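Local coordinates for protein glutathione peroxidase (Hypocrea jecorina, PDB 6VPD) that probably reduces hydroperoxides to alcohols at the expense of thioredoxin, as a glutathione peroxidase-like member of the thioredoxin superfamily, at residues V55-K60 and Y65-L70; E71-A76 and K178-I183. All blocks are in the same frame, centred on the assembly; numbering follows the deposited sequence.

Contact 1: residues V55-K60 and Y65-L70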
loop_
_atom_site.group_PDB
_atom_site.type_symbol
_atom_site.label_atom_id
_atom_site.label_comp_id
_atom_site.label_asym_id
_atom_site.label_seq_id
_atom_site.Cartn_x
_atom_site.Cartn_y
_atom_site.Cartn_z
ATOM N N VAL A 55 15.242 0.811 -0.373
ATOM C CA VAL A 55 13.961 0.128 -0.467
ATOM C C VAL A 55 14.030 -1.130 0.400
ATOM O O VAL A 55 15.043 -1.837 0.398
ATOM C CB VAL A 55 13.599 -0.174 -1.936
ATOM C CG1 VAL A 55 14.553 -1.167 -2.525
ATOM C CG2 VAL A 55 12.173 -0.689 -2.057
ATOM N N ASN A 56 12.999 -1.347 1.220
ATOM C CA ASN A 56 12.862 -2.564 2.011
ATOM C C ASN A 56 12.135 -3.611 1.173
ATOM O O ASN A 56 10.984 -3.408 0.758
ATOM C CB ASN A 56 12.090 -2.307 3.297
ATOM C CG ASN A 56 10.758 -1.704 3.025
ATOM O OD1 ASN A 56 10.662 -0.737 2.258
ATOM N ND2 ASN A 56 9.707 -2.275 3.604
ATOM N N THR A 57 12.806 -4.722 0.925
ATOM C CA THR A 57 12.265 -5.747 0.054
ATOM C C THR A 57 11.639 -6.864 0.879
ATOM O O THR A 57 11.879 -6.997 2.082
ATOM C CB THR A 57 13.350 -6.301 -0.874
ATOM O OG1 THR A 57 14.522 -6.613 -0.110
ATOM C CG2 THR A 57 13.699 -5.276 -1.923
ATOM N N ALA A 58 10.795 -7.636 0.202
ATOM C CA ALA A 58 10.168 -8.799 0.797
ATOM C C ALA A 58 11.205 -9.861 1.115
ATOM O O ALA A 58 12.100 -10.139 0.314
ATOM C CB ALA A 58 9.126 -9.374 -0.156
ATOM N N SER A 59 11.083 -10.460 2.296
ATOM C CA SER A 59 11.838 -11.674 2.577
ATOM C C SER A 59 11.297 -12.850 1.757
ATOM O O SER A 59 12.065 -13.579 1.120
ATOM C CB SER A 59 11.799 -11.968 4.075
ATOM O OG SER A 59 12.876 -12.802 4.442
ATOM N N LYS A 60 9.972 -13.021 1.728
ATOM C CA LYS A 60 9.327 -14.040 0.904
ATOM C C LYS A 60 9.311 -13.639 -0.570
ATOM O O LYS A 60 9.216 -12.457 -0.917
ATOM C CB LYS A 60 7.890 -14.286 1.385
ATOM C CG LYS A 60 7.043 -15.210 0.487
ATOM C CD LYS A 60 6.039 -16.061 1.276
ATOM C CE LYS A 60 4.608 -15.817 0.810
ATOM N NZ LYS A 60 3.665 -16.824 1.363
ATOM N N TYR A 65 6.689 -8.437 -10.017
ATOM C CA TYR A 65 6.477 -7.219 -10.782
ATOM C C TYR A 65 6.993 -5.985 -10.065
ATOM O O TYR A 65 7.177 -4.943 -10.702
ATOM C CB TYR A 65 5.000 -7.086 -11.126
ATOM C CG TYR A 65 4.595 -8.205 -12.039
ATOM C CD1 TYR A 65 5.377 -8.523 -13.137
ATOM C CD2 TYR A 65 3.482 -8.995 -11.771
ATOM C CE1 TYR A 65 5.047 -9.561 -13.974
ATOM C CE2 TYR A 65 3.142 -10.047 -12.603
ATOM C CZ TYR A 65 3.932 -10.323 -13.706
ATOM O OH TYR A 65 3.611 -11.364 -14.549
ATOM N N GLN A 66 7.268 -6.074 -8.771
ATOM C CA GLN A 66 7.875 -4.909 -8.152
ATOM C C GLN A 66 9.393 -4.949 -8.224
ATOM O O GLN A 66 10.020 -3.897 -8.388
ATOM C CB GLN A 66 7.406 -4.761 -6.710
ATOM C CG GLN A 66 6.656 -3.458 -6.501
ATOM C CD GLN A 66 6.024 -3.367 -5.137
ATOM O OE1 GLN A 66 6.135 -4.295 -4.335
ATOM N NE2 GLN A 66 5.359 -2.244 -4.857
ATOM N N TYR A 67 10.003 -6.139 -8.121
ATOM C CA TYR A 67 11.422 -6.258 -8.445
ATOM C C TYR A 67 11.684 -5.857 -9.887
ATOM O O TYR A 67 12.670 -5.168 -10.179
ATOM C CB TYR A 67 11.923 -7.683 -8.215
ATOM C CG TYR A 67 11.932 -8.119 -6.777
ATOM C CD1 TYR A 67 13.010 -7.811 -5.943
ATOM C CD2 TYR A 67 10.876 -8.858 -6.249
ATOM C CE1 TYR A 67 13.028 -8.216 -4.610
ATOM C CE2 TYR A 67 10.885 -9.271 -4.928
ATOM C CZ TYR A 67 11.964 -8.945 -4.111
ATOM O OH TYR A 67 11.963 -9.347 -2.793
ATOM N N LYS A 68 10.829 -6.302 -10.810
ATOM C CA LYS A 68 11.017 -5.950 -12.211
ATOM C C LYS A 68 11.063 -4.435 -12.380
ATOM O O LYS A 68 11.989 -3.900 -12.998
ATOM C CB LYS A 68 9.908 -6.565 -13.071
ATOM C CG LYS A 68 10.013 -8.080 -13.268
ATOM C CD LYS A 68 8.827 -8.590 -14.116
ATOM C CE LYS A 68 9.011 -10.033 -14.584
ATOM N NZ LYS A 68 7.855 -10.551 -15.386
ATOM N N ASN A 69 10.085 -3.726 -11.801
ATOM C CA ASN A 69 10.026 -2.273 -11.943
ATOM C C ASN A 69 11.235 -1.586 -11.311
ATOM O O ASN A 69 11.753 -0.602 -11.860
ATOM C CB ASN A 69 8.738 -1.743 -11.326
ATOM C CG ASN A 69 7.525 -2.065 -12.164
ATOM O OD1 ASN A 69 6.512 -2.550 -11.660
ATOM N ND2 ASN A 69 7.623 -1.795 -13.459
ATOM N N LEU A 70 11.690 -2.075 -10.153
ATOM C CA LEU A 70 12.874 -1.491 -9.530
ATOM C C LEU A 70 14.142 -1.871 -10.278
ATOM O O LEU A 70 15.076 -1.066 -10.365
ATOM C CB LEU A 70 12.980 -1.887 -8.046
ATOM C CG LEU A 70 12.037 -1.091 -7.127
ATOM C CD1 LEU A 70 11.329 -1.947 -6.086
ATOM C CD2 LEU A 70 12.777 0.088 -6.482
#

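Contact 2: residues E71-A76 and K178-I183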
loop_
_atom_site.group_PDB
_atom_site.type_symbol
_atom_site.label_atom_id
_atom_site.label_comp_id
_atom_site.label_asym_id
_atom_site.label_seq_id
_atom_site.Cartn_x
_atom_site.Cartn_y
_atom_site.Cartn_z
ATOM N N GLU A 71 14.207 -3.083 -10.830
ATOM C CA GLU A 71 15.306 -3.393 -11.738
ATOM C C GLU A 71 15.265 -2.515 -12.991
ATOM O O GLU A 71 16.315 -2.122 -13.510
ATOM C CB GLU A 71 15.265 -4.870 -12.107
ATOM C CG GLU A 71 16.428 -5.337 -12.942
ATOM C CD GLU A 71 17.762 -5.193 -12.240
ATOM O OE1 GLU A 71 18.803 -5.164 -12.932
ATOM O OE2 GLU A 71 17.782 -5.124 -10.992
ATOM N N SER A 72 14.066 -2.163 -13.462
ATOM C CA SER A 72 13.928 -1.386 -14.689
ATOM C C SER A 72 14.387 0.062 -14.503
ATOM O O SER A 72 15.140 0.590 -15.325
ATOM C CB SER A 72 12.478 -1.454 -15.169
ATOM O OG SER A 72 12.225 -0.504 -16.187
ATOM N N VAL A 73 13.941 0.725 -13.434
ATOM C CA VAL A 73 14.405 2.085 -13.154
ATOM C C VAL A 73 15.916 2.111 -12.935
ATOM O O VAL A 73 16.587 3.086 -13.285
ATOM C CB VAL A 73 13.641 2.665 -11.943
ATOM C CG1 VAL A 73 14.084 4.098 -11.650
ATOM C CG2 VAL A 73 12.153 2.629 -12.196
ATOM N N TYR A 74 16.478 1.037 -12.390
ATOM C CA TYR A 74 17.915 0.985 -12.116
ATOM C C TYR A 74 18.732 0.784 -13.381
ATOM O O TYR A 74 19.838 1.317 -13.495
ATOM C CB TYR A 74 18.222 -0.141 -11.140
ATOM C CG TYR A 74 19.686 -0.329 -10.842
ATOM C CD1 TYR A 74 20.415 0.656 -10.179
ATOM C CD2 TYR A 74 20.333 -1.512 -11.182
ATOM C CE1 TYR A 74 21.746 0.473 -9.882
ATOM C CE2 TYR A 74 21.663 -1.708 -10.886
ATOM C CZ TYR A 74 22.366 -0.717 -10.237
ATOM O OH TYR A 74 23.696 -0.920 -9.951
ATOM N N GLN A 75 18.240 -0.034 -14.319
ATOM C CA GLN A 75 18.936 -0.151 -15.595
ATOM C C GLN A 75 18.882 1.165 -16.358
ATOM O O GLN A 75 19.911 1.646 -16.846
ATOM C CB GLN A 75 18.356 -1.288 -16.440
ATOM C CG GLN A 75 18.410 -2.654 -15.804
ATOM C CD GLN A 75 19.823 -3.182 -15.614
ATOM O OE1 GLN A 75 20.809 -2.508 -15.922
ATOM N NE2 GLN A 75 19.929 -4.402 -15.101
ATOM N N ALA A 76 17.687 1.756 -16.471
ATOM C CA ALA A 76 17.492 3.039 -17.131
ATOM C C ALA A 76 18.532 4.051 -16.666
ATOM O O ALA A 76 19.469 4.375 -17.401
ATOM C CB ALA A 76 16.087 3.564 -16.859
ATOM N N LYS A 178 7.726 6.771 -11.116
ATOM C CA LYS A 178 7.347 8.129 -10.739
ATOM C C LYS A 178 8.430 8.807 -9.900
ATOM O O LYS A 178 8.468 10.043 -9.833
ATOM C CB LYS A 178 5.988 8.109 -9.995
ATOM C CG LYS A 178 5.684 9.362 -9.144
ATOM C CD LYS A 178 4.505 9.178 -8.190
ATOM C CE LYS A 178 4.051 10.525 -7.591
ATOM N NZ LYS A 178 2.624 10.522 -7.144
ATOM N N ILE A 179 9.336 8.038 -9.292
ATOM C CA ILE A 179 10.489 8.655 -8.658
ATOM C C ILE A 179 11.521 9.113 -9.678
ATOM O O ILE A 179 12.358 9.969 -9.354
ATOM C CB ILE A 179 11.156 7.676 -7.687
ATOM C CG1 ILE A 179 10.120 6.812 -6.990
ATOM C CG2 ILE A 179 11.990 8.414 -6.652
ATOM C CD1 ILE A 179 10.769 5.878 -6.004
ATOM N N GLN A 180 11.452 8.574 -10.907
ATOM C CA GLN A 180 12.560 8.642 -11.860
ATOM C C GLN A 180 13.013 10.072 -12.105
ATOM O O GLN A 180 14.218 10.335 -12.197
ATOM C CB GLN A 180 12.157 7.985 -13.181
ATOM C CG GLN A 180 13.237 7.098 -13.805
ATOM C CD GLN A 180 12.685 6.163 -14.878
ATOM O OE1 GLN A 180 12.569 4.954 -14.668
ATOM N NE2 GLN A 180 12.350 6.722 -16.031
ATOM N N ASP A 181 12.069 11.014 -12.217
ATOM C CA ASP A 181 12.454 12.401 -12.449
ATOM C C ASP A 181 12.996 13.071 -11.186
ATOM O O ASP A 181 13.830 13.980 -11.287
ATOM C CB ASP A 181 11.278 13.192 -13.049
ATOM C CG ASP A 181 10.689 12.529 -14.330
ATOM O OD1 ASP A 181 11.457 11.908 -15.110
ATOM O OD2 ASP A 181 9.462 12.653 -14.583
ATOM N N LYS A 182 12.568 12.626 -9.997
ATOM C CA LYS A 182 13.206 13.082 -8.763
ATOM C C LYS A 182 14.635 12.551 -8.641
ATOM O O LYS A 182 15.525 13.257 -8.146
ATOM C CB LYS A 182 12.382 12.655 -7.553
ATOM C CG LYS A 182 11.105 13.440 -7.372
ATOM C CD LYS A 182 11.329 14.797 -6.738
ATOM C CE LYS A 182 12.325 14.726 -5.592
ATOM N NZ LYS A 182 12.802 16.098 -5.284
ATOM N N ILE A 183 14.870 11.301 -9.059
ATOM C CA ILE A 183 16.227 10.764 -9.048
ATOM C C ILE A 183 17.125 11.617 -9.918
ATOM O O ILE A 183 18.165 12.119 -9.471
ATOM C CB ILE A 183 16.249 9.299 -9.517
ATOM C CG1 ILE A 183 15.625 8.389 -8.468
ATOM C CG2 ILE A 183 17.690 8.867 -9.762
ATOM C CD1 ILE A 183 14.929 7.209 -9.072
#

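Contact 1: residues V55-K60 and Y65-L70
Tyr67 reaches from its helix to the C-terminal end of strand 51-58, and its ring and hydroxyl make most of the contact. The methyl CG2 of Thr57 lies 4.0 Å from CE1 of the Tyr67 ring, and the two side chains cross at about a right angle. Farther out, Tyr67 OH stands 3.9 Å from Ala58 CB and 3.2 Å from Ala58 O; the angle to that carbonyl is too poor for a hydrogen bond, so the hydroxyl end packs against the strand rather than bonding to it. With CG anti to its own carbonyl carbon (chi1 -67°), the tyrosine carries its ring across the gap although its CB does not point at the strand. One turn on, Leu70 CD1 meets Val55 CG2 at 4.3 Å, a purely apolar touch.

In the next shell, Phe155 packs edge-to-face with the Tyr67 ring and also touches Leu70, while backbone hydrogen bonds between Phe90 and both Val55 and Thr57 hold the strand beside 85-92. The axes of segments 55-58 and 65-70 run roughly antiparallel, 146° between their N-to-C directions, and approach to 10.3 Å. This is the strand-to-helix packing of the beta-alpha-beta unit 51-58, 64-80, 85-92 of the thioredoxin fold.

Contact 2: residues E71-A76 and K178-I183
Val73 and Gln180 face each other between two helices, and their side chains slide past one another in opposite directions. Both point their CB atoms at the neighbouring helix, and theirs is the nearest CA pair across the two segments, 6.9 Å apart. The glutamine extends beyond CG, which lays its aliphatic part alongside the valine: Gln180 CG is 3.8 Å from Val73 CG1. Its amide end then comes up against both methyls, with OE1 at 3.4 Å from Val73 CG2 and 3.5 Å from Val73 CG1. The oxygen therefore rests over the fork of the valine, and no hydrogen bond links the two segments.

Val73 presents this fork because CG1 stands anti to the backbone N (chi1 -179°) and CG2 anti to the carbonyl carbon. CG1 serves two partners, since it also meets Ile183 CD1 at 4.1 Å, an apolar contact one turn farther along the second helix. Ala76, one turn beyond Val73, adds a looser touch at the margin, its CB 4.4 Å from Gln180 OE1. Cutting Gln180 back to an alanine is likely to strip the two Val73 methyls of the cover that the glutamine chain gives them and to open a gap on that side, with the Ile183 contact remaining.

Ile183 also touches Phe85 of strand 85-92 and Leu159 of strand 157-160, while Val73 also touches Pro176 and Glu177 at the start of the second helix. The axes of the two segments run in broadly the same sense, inclined by 31°, and approach to 10.7 Å, a wide spacing bridged by side chains. Two helices side by side on one face of a central mixed sheet are characteristic of the thioredoxin fold.

Helix 64-80 serves both contacts: its 65-70 part packs on strand 51-58 in contact 1, and the directly following 71-76 part meets helix 176-188 in contact 2. Their centres are about 14 Å apart, and beyond this chain continuity the segments of one do not touch those of the other. Contact 1 is local, with four residues between its segments, whereas contact 2 joins parts separated by 101 residues. Pro176, in helix 176-188, touches both Leu70 of contact 1 and Val73 of contact 2. Contact 1 is near the predicted active site, the side chains of Tyr67 and Cys61 being about 7 Å apart; contact 2 lies away from it.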